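Local coordinates for LINE-1 ORF1P (Homo sapiens, PDB 2W7A), which binds single-stranded nucleic acid as a homotrimeric chaperone that preferentially mobilises its own LINE-1 transcript, this chain being its central RNA recognition motif domain, at residues A[3-8]-A[66-71]; A[9-14]-A[93-98]; A[32-37]-A[80-85]. One frame throughout, in Å; residues are numbered along the deposited sequence.

Contact 1. Residues A[3-8]-A[66-71]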
loop_
_atom_site.group_PDB
_atom_site.type_symbol
_atom_site.label_atom_id
_atom_site.label_comp_id
_atom_site.label_asym_id
_atom_site.label_seq_id
_atom_site.Cartn_x
_atom_site.Cartn_y
_atom_site.Cartn_z
HETATM N N MSE A 3 7.602 -2.987 -12.595
HETATM C CA MSE A 3 6.480 -2.287 -13.231
HETATM C C MSE A 3 5.179 -2.431 -12.443
HETATM O O MSE A 3 4.344 -1.545 -12.475
HETATM C CB MSE A 3 6.220 -2.887 -14.617
HETATM C CG MSE A 3 7.076 -2.343 -15.726
HETATM SE SE MSE A 3 6.158 -0.971 -16.728
HETATM C CE MSE A 3 7.679 -0.657 -17.869
ATOM N N GLY A 4 5.011 -3.562 -11.790
ATOM C CA GLY A 4 3.786 -3.865 -11.039
ATOM C C GLY A 4 3.808 -3.521 -9.559
ATOM O O GLY A 4 2.822 -3.733 -8.864
ATOM N N ASN A 5 4.935 -2.990 -9.079
ATOM C CA ASN A 5 5.079 -2.658 -7.645
ATOM C C ASN A 5 4.755 -1.196 -7.356
ATOM O O ASN A 5 5.158 -0.299 -8.114
ATOM C CB ASN A 5 6.529 -2.787 -7.168
ATOM C CG ASN A 5 7.016 -4.207 -7.013
ATOM O OD1 ASN A 5 6.272 -5.155 -7.114
ATOM N ND2 ASN A 5 8.312 -4.337 -6.798
ATOM N N LEU A 6 4.047 -0.951 -6.259
ATOM C CA LEU A 6 4.099 0.354 -5.654
ATOM C C LEU A 6 4.571 0.286 -4.235
ATOM O O LEU A 6 4.621 -0.805 -3.643
ATOM C CB LEU A 6 2.797 1.075 -5.759
ATOM C CG LEU A 6 1.572 0.593 -5.102
ATOM C CD1 LEU A 6 1.577 0.735 -3.595
ATOM C CD2 LEU A 6 0.331 1.390 -5.637
ATOM N N ARG A 7 4.958 1.444 -3.718
ATOM C CA ARG A 7 5.368 1.614 -2.345
ATOM C C ARG A 7 4.265 2.337 -1.572
ATOM O O ARG A 7 3.784 3.386 -1.986
ATOM C CB ARG A 7 6.668 2.442 -2.240
ATOM C CG ARG A 7 7.897 1.696 -2.678
ATOM C CD ARG A 7 9.168 2.581 -2.756
ATOM N NE ARG A 7 10.287 1.764 -3.231
ATOM C CZ ARG A 7 11.120 1.059 -2.464
ATOM N NH1 ARG A 7 11.064 1.098 -1.144
ATOM N NH2 ARG A 7 12.081 0.341 -3.028
ATOM N N LEU A 8 3.937 1.791 -0.423
ATOM C CA LEU A 8 3.014 2.362 0.544
ATOM C C LEU A 8 3.868 2.870 1.695
ATOM O O LEU A 8 4.574 2.090 2.365
ATOM C CB LEU A 8 2.032 1.285 0.967
ATOM C CG LEU A 8 1.168 1.467 2.159
ATOM C CD1 LEU A 8 0.347 2.755 2.074
ATOM C CD2 LEU A 8 0.269 0.181 2.247
ATOM N N ILE A 66 5.870 -2.851 0.090
ATOM C CA ILE A 66 5.807 -3.041 -1.352
ATOM C C ILE A 66 4.591 -3.877 -1.664
ATOM O O ILE A 66 4.404 -4.950 -1.098
ATOM C CB ILE A 66 7.076 -3.746 -1.885
ATOM C CG1 ILE A 66 8.323 -2.999 -1.420
ATOM C CG2 ILE A 66 6.991 -3.899 -3.386
ATOM C CD1 ILE A 66 8.278 -1.524 -1.718
ATOM N N VAL A 67 3.754 -3.339 -2.560
ATOM C CA VAL A 67 2.537 -3.973 -3.002
ATOM C C VAL A 67 2.714 -4.321 -4.492
ATOM O O VAL A 67 2.944 -3.443 -5.334
ATOM C CB VAL A 67 1.341 -3.056 -2.756
ATOM C CG1 VAL A 67 0.021 -3.756 -3.206
ATOM C CG2 VAL A 67 1.307 -2.561 -1.317
ATOM N N ARG A 68 2.656 -5.619 -4.813
ATOM C CA ARG A 68 2.851 -6.050 -6.217
ATOM C C ARG A 68 1.473 -6.421 -6.769
ATOM O O ARG A 68 0.775 -7.244 -6.229
ATOM C CB ARG A 68 3.796 -7.242 -6.299
ATOM C CG ARG A 68 4.074 -7.698 -7.739
ATOM C CD ARG A 68 5.221 -8.708 -7.785
ATOM N NE ARG A 68 5.613 -9.050 -9.141
ATOM C CZ ARG A 68 6.381 -10.091 -9.464
ATOM N NH1 ARG A 68 6.857 -10.902 -8.521
ATOM N NH2 ARG A 68 6.674 -10.321 -10.740
ATOM N N PHE A 69 1.083 -5.729 -7.833
ATOM C CA PHE A 69 -0.190 -5.916 -8.474
ATOM C C PHE A 69 -0.057 -6.945 -9.581
ATOM O O PHE A 69 1.012 -7.070 -10.189
ATOM C CB PHE A 69 -0.668 -4.597 -9.067
ATOM C CG PHE A 69 -1.146 -3.624 -8.057
ATOM C CD1 PHE A 69 -0.270 -2.885 -7.311
ATOM C CD2 PHE A 69 -2.481 -3.419 -7.861
ATOM C CE1 PHE A 69 -0.717 -1.971 -6.381
ATOM C CE2 PHE A 69 -2.928 -2.500 -6.924
ATOM C CZ PHE A 69 -2.028 -1.815 -6.174
ATOM N N THR A 70 -1.132 -7.684 -9.821
ATOM C CA THR A 70 -1.161 -8.625 -10.948
ATOM C C THR A 70 -1.080 -7.864 -12.273
ATOM O O THR A 70 -0.414 -8.323 -13.228
ATOM C CB THR A 70 -2.441 -9.474 -10.877
ATOM O OG1 THR A 70 -2.473 -10.160 -9.599
ATOM C CG2 THR A 70 -2.544 -10.458 -12.029
ATOM N N LYS A 71 -1.757 -6.715 -12.321
ATOM C CA LYS A 71 -1.832 -5.904 -13.555
ATOM C C LYS A 71 -1.125 -4.577 -13.383
ATOM O O LYS A 71 -1.441 -3.834 -12.453
ATOM C CB LYS A 71 -3.290 -5.659 -13.962
ATOM C CG LYS A 71 -3.992 -6.967 -14.438
ATOM C CD LYS A 71 -5.376 -6.709 -14.987
ATOM C CE LYS A 71 -5.341 -5.925 -16.298
ATOM N NZ LYS A 71 -4.592 -6.644 -17.364
#

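Contact 2. Residues A[9-14]-A[93-98]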
loop_
_atom_site.group_PDB
_atom_site.type_symbol
_atom_site.label_atom_id
_atom_site.label_comp_id
_atom_site.label_asym_id
_atom_site.label_seq_id
_atom_site.Cartn_x
_atom_site.Cartn_y
_atom_site.Cartn_z
ATOM N N ILE A 9 3.816 4.171 1.907
ATOM C CA ILE A 9 4.735 4.887 2.810
ATOM C C ILE A 9 3.978 5.453 3.999
ATOM O O ILE A 9 2.871 5.990 3.821
ATOM C CB ILE A 9 5.427 6.037 2.039
ATOM C CG1 ILE A 9 6.235 5.465 0.878
ATOM C CG2 ILE A 9 6.224 6.910 2.971
ATOM C CD1 ILE A 9 6.897 6.515 -0.003
ATOM N N GLY A 10 4.543 5.327 5.203
ATOM C CA GLY A 10 3.935 5.902 6.401
ATOM C C GLY A 10 3.010 5.063 7.253
ATOM O O GLY A 10 2.414 5.592 8.164
ATOM N N VAL A 11 2.909 3.754 6.986
ATOM C CA VAL A 11 2.067 2.884 7.767
ATOM C C VAL A 11 2.856 2.491 9.014
ATOM O O VAL A 11 3.941 1.956 8.908
ATOM C CB VAL A 11 1.652 1.641 6.983
ATOM C CG1 VAL A 11 0.803 0.710 7.846
ATOM C CG2 VAL A 11 0.941 2.044 5.669
ATOM N N PRO A 12 2.332 2.775 10.212
ATOM C CA PRO A 12 3.115 2.492 11.406
ATOM C C PRO A 12 3.467 1.000 11.525
ATOM O O PRO A 12 2.668 0.155 11.111
ATOM C CB PRO A 12 2.190 2.874 12.566
ATOM C CG PRO A 12 1.196 3.794 11.947
ATOM C CD PRO A 12 1.085 3.525 10.515
ATOM N N GLU A 13 4.644 0.730 12.033
ATOM C CA GLU A 13 5.046 -0.649 12.312
ATOM C C GLU A 13 4.300 -1.182 13.524
ATOM O O GLU A 13 3.866 -0.424 14.404
ATOM C CB GLU A 13 6.562 -0.668 12.576
ATOM C CG GLU A 13 7.421 -0.250 11.378
ATOM C CD GLU A 13 7.819 -1.351 10.430
ATOM O OE1 GLU A 13 7.337 -2.500 10.574
ATOM O OE2 GLU A 13 8.706 -1.088 9.572
ATOM N N SER A 14 4.186 -2.506 13.596
ATOM C CA SER A 14 3.535 -3.137 14.703
ATOM C C SER A 14 4.137 -4.465 14.970
ATOM O O SER A 14 4.409 -5.225 14.042
ATOM C CB SER A 14 2.074 -3.322 14.349
ATOM O OG SER A 14 1.404 -4.163 15.268
ATOM N N LYS A 93 -5.376 8.796 9.084
ATOM C CA LYS A 93 -3.988 9.308 9.100
ATOM C C LYS A 93 -3.400 9.248 7.698
ATOM O O LYS A 93 -3.652 8.289 6.973
ATOM C CB LYS A 93 -3.111 8.476 10.008
ATOM C CG LYS A 93 -3.536 8.410 11.424
ATOM C CD LYS A 93 -3.308 9.676 12.169
ATOM C CE LYS A 93 -3.427 9.452 13.687
ATOM N NZ LYS A 93 -4.801 9.054 14.058
ATOM N N PRO A 94 -2.638 10.275 7.297
ATOM C CA PRO A 94 -2.102 10.306 5.930
ATOM C C PRO A 94 -1.091 9.203 5.637
ATOM O O PRO A 94 -0.191 8.924 6.450
ATOM C CB PRO A 94 -1.513 11.737 5.795
ATOM C CG PRO A 94 -1.237 12.168 7.211
ATOM C CD PRO A 94 -2.314 11.499 8.052
ATOM N N ILE A 95 -1.237 8.585 4.463
ATOM C CA ILE A 95 -0.270 7.676 3.921
ATOM C C ILE A 95 0.101 8.131 2.517
ATOM O O ILE A 95 -0.611 8.973 1.956
ATOM C CB ILE A 95 -0.751 6.186 3.918
ATOM C CG1 ILE A 95 -2.090 6.070 3.210
ATOM C CG2 ILE A 95 -0.858 5.715 5.404
ATOM C CD1 ILE A 95 -2.455 4.677 2.838
ATOM N N ARG A 96 1.169 7.575 1.930
ATOM C CA ARG A 96 1.514 7.883 0.562
ATOM C C ARG A 96 1.684 6.637 -0.276
ATOM O O ARG A 96 2.175 5.623 0.217
ATOM C CB ARG A 96 2.767 8.755 0.510
ATOM C CG ARG A 96 2.489 10.213 0.927
ATOM C CD ARG A 96 3.667 11.109 0.611
ATOM N NE ARG A 96 3.931 11.192 -0.820
ATOM C CZ ARG A 96 5.083 10.892 -1.408
ATOM N NH1 ARG A 96 6.131 10.466 -0.706
ATOM N NH2 ARG A 96 5.181 11.016 -2.728
ATOM N N LEU A 97 1.214 6.699 -1.524
ATOM C CA LEU A 97 1.436 5.665 -2.531
ATOM C C LEU A 97 2.333 6.233 -3.620
ATOM O O LEU A 97 2.018 7.260 -4.205
ATOM C CB LEU A 97 0.083 5.216 -3.096
ATOM C CG LEU A 97 -0.945 4.624 -2.119
ATOM C CD1 LEU A 97 -2.296 4.388 -2.818
ATOM C CD2 LEU A 97 -0.478 3.293 -1.493
ATOM N N THR A 98 3.447 5.593 -3.893
ATOM C CA THR A 98 4.395 6.082 -4.880
ATOM C C THR A 98 4.947 4.948 -5.698
ATOM O O THR A 98 4.749 3.773 -5.360
ATOM C CB THR A 98 5.592 6.801 -4.222
ATOM O OG1 THR A 98 6.438 5.843 -3.598
ATOM C CG2 THR A 98 5.125 7.781 -3.215
HETATM O O HOH W 1 0.780 7.814 8.528
#

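Contact 3. Residues A[32-37]-A[80-85]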
loop_
_atom_site.group_PDB
_atom_site.type_symbol
_atom_site.label_atom_id
_atom_site.label_comp_id
_atom_site.label_asym_id
_atom_site.label_seq_id
_atom_site.Cartn_x
_atom_site.Cartn_y
_atom_site.Cartn_z
ATOM N N GLU A 32 -11.260 3.070 2.049
ATOM C CA GLU A 32 -11.257 4.410 2.638
ATOM C C GLU A 32 -11.106 5.521 1.614
ATOM O O GLU A 32 -11.558 6.649 1.888
ATOM C CB GLU A 32 -10.193 4.499 3.736
ATOM C CG GLU A 32 -10.187 5.753 4.581
ATOM C CD GLU A 32 -9.322 5.644 5.858
ATOM O OE1 GLU A 32 -9.014 4.479 6.320
ATOM O OE2 GLU A 32 -8.972 6.741 6.410
ATOM N N ASN A 33 -10.481 5.221 0.471
ATOM C CA ASN A 33 -10.073 6.241 -0.473
ATOM C C ASN A 33 -10.561 6.141 -1.896
ATOM O O ASN A 33 -10.707 7.176 -2.559
ATOM C CB ASN A 33 -8.539 6.284 -0.554
ATOM C CG ASN A 33 -7.914 6.645 0.796
ATOM O OD1 ASN A 33 -7.859 7.834 1.171
ATOM N ND2 ASN A 33 -7.458 5.631 1.536
ATOM N N PHE A 34 -10.847 4.931 -2.364
ATOM C CA PHE A 34 -11.058 4.690 -3.807
ATOM C C PHE A 34 -12.353 3.890 -4.021
ATOM O O PHE A 34 -12.323 2.673 -4.280
ATOM C CB PHE A 34 -9.890 3.923 -4.369
ATOM C CG PHE A 34 -8.555 4.584 -4.121
ATOM C CD1 PHE A 34 -8.362 5.927 -4.437
ATOM C CD2 PHE A 34 -7.515 3.889 -3.513
ATOM C CE1 PHE A 34 -7.161 6.555 -4.139
ATOM C CE2 PHE A 34 -6.283 4.546 -3.253
ATOM C CZ PHE A 34 -6.124 5.847 -3.550
ATOM N N PRO A 35 -13.501 4.553 -3.842
ATOM C CA PRO A 35 -14.776 3.821 -3.849
ATOM C C PRO A 35 -15.103 3.070 -5.134
ATOM O O PRO A 35 -15.811 2.064 -5.080
ATOM C CB PRO A 35 -15.814 4.931 -3.511
ATOM C CG PRO A 35 -15.133 6.248 -4.000
ATOM C CD PRO A 35 -13.681 5.996 -3.599
ATOM N N ASN A 36 -14.688 3.583 -6.285
ATOM C CA ASN A 36 -15.001 2.846 -7.502
ATOM C C ASN A 36 -14.159 1.586 -7.595
ATOM O O ASN A 36 -14.644 0.548 -7.979
ATOM C CB ASN A 36 -14.912 3.762 -8.702
ATOM C CG ASN A 36 -16.097 4.792 -8.700
ATOM O OD1 ASN A 36 -17.221 4.472 -8.310
ATOM N ND2 ASN A 36 -15.832 5.946 -9.139
ATOM N N LEU A 37 -12.906 1.660 -7.202
ATOM C CA LEU A 37 -12.107 0.450 -7.120
ATOM C C LEU A 37 -12.698 -0.529 -6.065
ATOM O O LEU A 37 -12.759 -1.735 -6.294
ATOM C CB LEU A 37 -10.665 0.829 -6.789
ATOM C CG LEU A 37 -9.833 1.564 -7.815
ATOM C CD1 LEU A 37 -8.419 1.708 -7.213
ATOM C CD2 LEU A 37 -9.832 0.822 -9.130
ATOM N N ARG A 80 -2.329 7.008 -9.983
ATOM C CA ARG A 80 -2.881 8.217 -10.546
ATOM C C ARG A 80 -3.984 8.714 -9.638
ATOM O O ARG A 80 -4.109 9.934 -9.446
ATOM C CB ARG A 80 -3.466 7.950 -11.957
ATOM C CG ARG A 80 -2.468 7.894 -13.094
ATOM C CD ARG A 80 -3.177 8.227 -14.405
ATOM N NE ARG A 80 -4.352 7.399 -14.627
ATOM C CZ ARG A 80 -4.292 6.120 -14.999
ATOM N NH1 ARG A 80 -3.138 5.589 -15.253
ATOM N NH2 ARG A 80 -5.403 5.421 -15.204
ATOM N N ALA A 81 -4.834 7.823 -9.147
ATOM C CA ALA A 81 -5.934 8.232 -8.269
ATOM C C ALA A 81 -5.375 8.883 -6.989
ATOM O O ALA A 81 -5.878 9.897 -6.512
ATOM C CB ALA A 81 -6.784 7.036 -7.958
ATOM N N ALA A 82 -4.347 8.277 -6.405
ATOM C CA ALA A 82 -3.754 8.814 -5.184
ATOM C C ALA A 82 -3.235 10.208 -5.450
ATOM O O ALA A 82 -3.419 11.145 -4.608
ATOM C CB ALA A 82 -2.661 7.859 -4.695
ATOM N N ARG A 83 -2.536 10.373 -6.567
ATOM C CA ARG A 83 -1.956 11.690 -6.861
ATOM C C ARG A 83 -2.990 12.782 -7.083
ATOM O O ARG A 83 -2.835 13.911 -6.602
ATOM C CB ARG A 83 -1.022 11.597 -8.059
ATOM C CG ARG A 83 -0.333 12.903 -8.439
ATOM C CD ARG A 83 0.560 12.743 -9.702
ATOM N NE ARG A 83 1.315 13.979 -9.889
ATOM C CZ ARG A 83 2.598 14.157 -9.575
ATOM N NH1 ARG A 83 3.339 13.166 -9.084
ATOM N NH2 ARG A 83 3.150 15.353 -9.768
ATOM N N GLU A 84 -4.080 12.436 -7.752
ATOM C CA GLU A 84 -5.163 13.377 -8.047
ATOM C C GLU A 84 -5.980 13.663 -6.786
ATOM O O GLU A 84 -6.430 14.794 -6.542
ATOM C CB GLU A 84 -6.018 12.816 -9.195
ATOM C CG GLU A 84 -6.881 13.876 -9.910
ATOM C CD GLU A 84 -7.337 13.484 -11.332
ATOM O OE1 GLU A 84 -7.343 12.282 -11.701
ATOM O OE2 GLU A 84 -7.716 14.382 -12.098
ATOM N N LYS A 85 -6.202 12.642 -5.978
ATOM C CA LYS A 85 -6.980 12.809 -4.731
ATOM C C LYS A 85 -6.230 13.708 -3.755
ATOM O O LYS A 85 -6.836 14.528 -3.034
ATOM C CB LYS A 85 -7.286 11.446 -4.087
ATOM C CG LYS A 85 -8.188 11.537 -2.858
ATOM C CD LYS A 85 -8.391 10.149 -2.226
ATOM C CE LYS A 85 -9.394 10.113 -1.128
ATOM N NZ LYS A 85 -10.776 10.167 -1.656
HETATM O O HOH W 2 -12.032 9.880 0.897
HETATM O O HOH W 3 -12.557 9.175 -3.128
#

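Contact 1. Residues A[3-8]-A[66-71]
Gly4 O accepts the backbone N-H of Phe69 in an almost straight bond, Phe69 N to Gly4 O 2.8 Å, at one end of the antiparallel pairing between strands 5-9 and 64-69 of this RNA recognition motif (RRM) sheet. The same oxygen lies in the plane of the Phe69 ring, at its edge. Asn5 follows, in a non-hydrogen-bonded pair with Arg68. Its OD1 rests 3.3 Å from Arg68 CB, against the aliphatic root of the arginine; the amide's ND2 is hydrogen-bonded to Asp100. Leu6 pairs with Val67 through two backbone bonds, Leu6 N to Val67 O and Val67 N to Leu6 O, each 2.9 Å. Its side chain turns to the other face of the sheet, where helix 72-85 packs, and a branched apolar residue suits this buried place. Here chi1 (64°) sets CG between the backbone N and the carbonyl carbon; from there chi2 (71°) turns CD1 to Val67 and CD2 to Phe69, with Leu6 CD2 3.6 Å from Phe69 CE1. An alanine here would probably open a gap beside Val67 and leave Phe69 CE1 without its methyl neighbour. Arg7 returns to the face of Asn5, the side that binds RNA in canonical RRMs. There NE forms a salt bridge with Asp100 and NH1 a hydrogen bond with His64, while the chain lies beside Ile66, pointing the same way, with Arg7 CG 3.4 Å from Ile66 CD1. That methyl also sits 3.8 Å above the Arg7 guanidinium plane, offset toward its rim.

Contact 2. Residues A[9-14]-A[93-98]
Ile9 and Arg96 form a hydrogen-bonded antiparallel pair: Ile9 N lies 2.8 Å from Arg96 O, and Arg96 N 3.0 Å from Ile9 O. The Ile9 side chain lies on the same sheet face as that of Arg96, Ile9 CD1 coming within 4.1 Å of Arg96 NH1. In one of its two conformers the Thr98 side chain crosses that of Ile9 at about a right angle. At Gly10 the strand ends. Its positive phi (93°) would jam any CB against the carbonyl oxygen of Ile9, which is why glycine stands here. Gly10 O takes a hydrogen bond from a water 2.8 Å away; a second link from this water to Pro94 O is too short to be trusted, so a bridge between the segments here is doubtful. In the RRM fold this is where the first strand, having paired with strand 93-99, hands the chain over to the loop before helix 19-33. Val11 is buried, its CG2 beside Ile95 CG2 at 4.1 Å, the two side chains pointing the same way, and Leu90 touches both. Ile95 also packs on Leu8 and Val88. Farther along the loop, Arg50 grips the carbonyl oxygens of Val11 and Pro12, and Glu13 is anchored by a salt bridge to Arg63.

Contact 3. Residues A[32-37]-A[80-85]
Lys85 reaches Asn33 because its CG is anti to the backbone N (chi1 -175°) and the chain stays extended as far as CE, before chi4 (76°) bends NZ onto the carbonyl oxygen. At Phe34, CG lies anti to the carbonyl carbon, and the ring extends toward Ala81 and Ala82. These groups join the two helices of the RRM fold, 19-33 and 72-85, which lie on the same side of the sheet. Phe34 marks the break: it is the first residue to leave helical angles after helix 19-33, and it also occupies the N-cap position of helix 35-40. Its ring meets small neighbours. Phe34 CE1 stands 3.9 Å from Ala81 CB, and CZ 4.2 Å from Ala82 CB; the short alanine side chains let the ring come close to the helix backbone, with CE1 4.0 Å from Ala82 N. Asn33 CB covers one ring face, 3.7 Å above its centre, and Leu97 and Met78 also touch the phenylalanine, tying it to the sheet and to helix 72-85. The lysine supplies the polar part. Asn33 O lies near the C-terminal end of helix 19-33, where the helix dipole would probably make the carbonyl more attractive to a positive charge. A water 2.9 Å from Lys85 NZ gives that group a further partner, and lysine's long chain suits this exposed position, its methylenes spanning the distance between the helices while the charge stays near water. The Asn33 side chain crosses the lysine at about a right angle, OD1 3.6 Å from Lys85 CE, while its ND2 is held by Thr89 O and Ile29 O. Lys85 NZ donates a hydrogen bond to Asn33 O, 3.1 Å away, in the carbonyl plane and on a lone pair.

In the fold
Contacts 1 and 2, both partly buried, belong to one sheet and share strand 5-9, which pairs with strand 64-69 on one flank and strand 93-99 on the other; Arg7 N and Thr98 O, 2.9 Å apart, probably bond between them. Both rest on backbone hydrogen bonds, but contact 1 continues along its strand with one face apolar and the other mixed, its polar groups lying beside Ile66, whereas contact 2 gives way to a loop. Contact 3 joins helices instead and is largely buried through Phe34 and Ala82, with Lys85 carrying it to the surface. It meets contact 2 through Leu97, whose CD1 packs against Ala82 and Phe34. Contacts 1 and 3 do not touch.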